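Local coordinates for protein ATP:cob(I)alamin adenosyltransferase (Salmonella enterica subsp. enterica serovar Livingstone, PDB 5CX7) that binds heme through its C-terminal domain and, as the full-length enzyme, probably converts cob(I)alamin to adenosylcobalamin, the cofactor of propanediol dehydratase, at residues A23-A28 with W50-A55. Residues are numbered along the deposited sequence; the frame is centred on the assembly and turned at random.
With HEM (protoporphyrin IX containing Fe), chain B.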
loop_
_atom_site.group_PDB
_atom_site.type_symbol
_atom_site.label_atom_id
_atom_site.label_comp_id
_atom_site.label_asym_id
_atom_site.label_seq_id
_atom_site.Cartn_x
_atom_site.Cartn_y
_atom_site.Cartn_z
ATOM N N ALA E 23 -6.749 15.976 30.449
ATOM C CA ALA E 23 -7.244 14.992 31.404
ATOM C C ALA E 23 -6.734 13.605 31.066
ATOM O O ALA E 23 -6.431 12.837 31.988
ATOM C CB ALA E 23 -8.753 14.970 31.435
ATOM N N ALA E 24 -6.618 13.265 29.769
ATOM C CA ALA E 24 -6.095 11.957 29.412
ATOM C C ALA E 24 -4.660 11.850 29.861
ATOM O O ALA E 24 -4.249 10.851 30.471
ATOM C CB ALA E 24 -6.196 11.690 27.887
ATOM N N VAL E 25 -3.846 12.839 29.549
ATOM C CA VAL E 25 -2.430 12.809 29.924
ATOM C C VAL E 25 -2.252 12.776 31.449
ATOM O O VAL E 25 -1.435 12.005 31.984
ATOM C CB VAL E 25 -1.698 14.015 29.325
ATOM C CG1 VAL E 25 -0.296 14.226 29.914
ATOM C CG2 VAL E 25 -1.571 13.878 27.816
ATOM N N GLU E 26 -3.018 13.611 32.167
ATOM C CA GLU E 26 -2.981 13.598 33.648
ATOM C C GLU E 26 -3.297 12.197 34.220
ATOM O O GLU E 26 -2.617 11.720 35.128
ATOM C CB GLU E 26 -3.913 14.673 34.237
ATOM C CG GLU E 26 -3.284 16.061 34.047
ATOM C CD GLU E 26 -4.182 17.214 34.500
ATOM O OE1 GLU E 26 -5.339 16.951 34.946
ATOM O OE2 GLU E 26 -3.745 18.381 34.377
ATOM N N ARG E 27 -4.346 11.569 33.727
ATOM C CA ARG E 27 -4.706 10.251 34.176
ATOM C C ARG E 27 -3.622 9.203 33.849
ATOM O O ARG E 27 -3.298 8.347 34.700
ATOM C CB ARG E 27 -6.070 9.807 33.580
ATOM C CG ARG E 27 -6.574 8.467 34.059
ATOM C CD ARG E 27 -6.605 8.442 35.613
ATOM N NE ARG E 27 -7.132 7.177 36.065
ATOM C CZ ARG E 27 -6.973 6.676 37.298
ATOM N NH1 ARG E 27 -6.303 7.349 38.231
ATOM N NH2 ARG E 27 -7.463 5.443 37.601
ATOM N N ALA E 28 -3.066 9.268 32.611
ATOM C CA ALA E 28 -1.965 8.380 32.278
ATOM C C ALA E 28 -0.747 8.578 33.220
ATOM O O ALA E 28 -0.112 7.592 33.671
ATOM C CB ALA E 28 -1.551 8.607 30.822
ATOM N N TRP E 50 -1.377 13.570 20.742
ATOM C CA TRP E 50 -0.333 13.844 21.730
ATOM C C TRP E 50 0.312 12.590 22.206
ATOM O O TRP E 50 -0.327 11.656 22.642
ATOM C CB TRP E 50 -0.961 14.563 22.964
ATOM C CG TRP E 50 0.082 15.014 23.912
ATOM C CD1 TRP E 50 0.726 14.255 24.845
ATOM C CD2 TRP E 50 0.707 16.288 23.943
ATOM N NE1 TRP E 50 1.664 15.011 25.513
ATOM C CE2 TRP E 50 1.676 16.261 24.972
ATOM C CE3 TRP E 50 0.513 17.477 23.234
ATOM C CZ2 TRP E 50 2.443 17.366 25.301
ATOM C CZ3 TRP E 50 1.278 18.602 23.595
ATOM C CH2 TRP E 50 2.235 18.525 24.570
ATOM N N ARG E 51 1.640 12.505 22.065
ATOM C CA ARG E 51 2.379 11.344 22.477
ATOM C C ARG E 51 3.209 11.641 23.685
ATOM O O ARG E 51 4.064 12.515 23.646
ATOM C CB ARG E 51 3.346 10.854 21.387
ATOM C CG ARG E 51 4.248 9.704 21.813
ATOM C CD ARG E 51 5.116 9.146 20.655
ATOM N NE ARG E 51 5.870 7.976 21.124
ATOM C CZ ARG E 51 7.077 7.969 21.687
ATOM N NH1 ARG E 51 7.795 9.081 21.836
ATOM N NH2 ARG E 51 7.611 6.801 22.070
ATOM N N MET E 52 3.030 10.853 24.697
ATOM C CA MET E 52 3.842 10.962 25.931
ATOM C C MET E 52 5.170 10.260 25.740
ATOM O O MET E 52 5.259 9.250 24.993
ATOM C CB MET E 52 3.111 10.384 27.120
ATOM C CG MET E 52 1.827 11.083 27.443
ATOM S SD MET E 52 0.829 10.274 28.682
ATOM C CE MET E 52 1.952 10.381 30.108
ATOM N N PRO E 53 6.229 10.800 26.369
ATOM C CA PRO E 53 7.540 10.170 26.194
ATOM C C PRO E 53 7.531 8.683 26.549
ATOM O O PRO E 53 6.878 8.271 27.488
ATOM C CB PRO E 53 8.465 10.970 27.149
ATOM C CG PRO E 53 7.774 12.245 27.378
ATOM C CD PRO E 53 6.282 11.978 27.278
ATOM N N ASP E 54 8.229 7.887 25.731
ATOM C CA ASP E 54 8.361 6.445 25.899
ATOM C C ASP E 54 7.088 5.631 25.701
ATOM O O ASP E 54 7.102 4.429 25.969
ATOM C CB ASP E 54 8.976 6.064 27.252
ATOM C CG ASP E 54 10.334 6.671 27.470
ATOM O OD1 ASP E 54 11.164 6.615 26.555
ATOM O OD2 ASP E 54 10.566 7.198 28.588
ATOM N N ALA E 55 6.027 6.216 25.160
ATOM C CA ALA E 55 4.874 5.402 24.786
ATOM C C ALA E 55 5.289 4.319 23.775
ATOM O O ALA E 55 6.132 4.535 22.891
ATOM C CB ALA E 55 3.763 6.248 24.192
HETATM C CHA HEM B . -3.155 26.341 28.705
HETATM C CHB HEM B . -3.051 25.299 23.950
HETATM C CHC HEM B . -2.026 20.759 25.257
HETATM C CHD HEM B . -1.720 21.962 29.903
HETATM C C1A HEM B . -3.249 26.396 27.351
HETATM C C2A HEM B . -3.701 27.521 26.648
HETATM C C3A HEM B . -3.677 27.222 25.313
HETATM C C4A HEM B . -3.187 25.929 25.155
HETATM C CMA HEM B . -4.108 28.125 24.169
HETATM C CAA HEM B . -4.190 28.839 27.237
HETATM C CBA HEM B . -5.738 28.740 27.255
HETATM C CGA HEM B . -6.391 29.433 28.425
HETATM O O1A HEM B . -6.933 30.555 28.238
HETATM O O2A HEM B . -6.402 28.872 29.554
HETATM C C1B HEM B . -2.738 23.957 23.882
HETATM C C2B HEM B . -2.674 23.240 22.686
HETATM C C3B HEM B . -2.384 21.956 23.040
HETATM C C4B HEM B . -2.297 21.903 24.520
HETATM C CMB HEM B . -2.897 23.865 21.303
HETATM C CAB HEM B . -2.199 20.890 22.035
HETATM C CBB HEM B . -1.884 19.631 22.230
HETATM C C1C HEM B . -1.869 20.666 26.629
HETATM C C2C HEM B . -1.561 19.460 27.329
HETATM C C3C HEM B . -1.466 19.829 28.682
HETATM C C4C HEM B . -1.731 21.242 28.743
HETATM C CMC HEM B . -1.371 18.058 26.724
HETATM C CAC HEM B . -1.166 19.038 29.921
HETATM C CBC HEM B . -0.890 17.759 29.990
HETATM C C1D HEM B . -2.101 23.285 29.893
HETATM C C2D HEM B . -2.149 23.968 31.189
HETATM C C3D HEM B . -2.578 25.213 30.892
HETATM C C4D HEM B . -2.741 25.252 29.411
HETATM C CMD HEM B . -1.784 23.367 32.537
HETATM C CAD HEM B . -2.776 26.352 31.899
HETATM C CBD HEM B . -3.916 26.138 32.897
HETATM C CGD HEM B . -5.095 27.060 32.665
HETATM O O1D HEM B . -5.585 27.735 33.630
HETATM O O2D HEM B . -5.603 27.114 31.516
HETATM N NA HEM B . -2.960 25.405 26.409
HETATM N NB HEM B . -2.510 23.144 24.912
HETATM N NC HEM B . -2.024 21.710 27.503
HETATM N ND HEM B . -2.471 24.082 28.850
HETATM FE FE HEM B . -2.521 23.650 26.945
#
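Val25 and Met52 lead an apolar contact between helix 14-31 and the end of strand 46-51 with the loop that follows it. Val25 CG2 approaches the pyrrole side of the Trp50 indole obliquely, 3.8 Å from CD1, the two side chains crossing at about a right angle. CG1, set anti to the backbone N (chi1 167°), meets the heme vinyl carbon CBC at 3.6 Å and lies more loosely beside Met52 SD. One turn on, the methyl of Ala28 sits 3.6 Å from Met52 SD; the bend of Met52 at chi3 (63°) also keeps CE near this methyl, at 4.0 Å.

In this GAF-clan, HbpS-like domain the helix packs on an antiparallel sheet whose outermost strand within the chain, 46-51, pairs through Trp50 with a strand of a second subunit, and the heme is held beside that junction. Its methyl CMC stands 3.8 Å above the centre of the Trp50 ring, while vinyl carbon CBB comes within 3.4 Å of Trp50 CE3. His18, earlier on the same helix, is probably the axial ligand of the iron.

Met52 to Ala55 form a type II turn, closed by Ala55 N bonding to Met52 O, and Arg51 NH2 donates to a lone pair of Ala55 O at 2.8 Å.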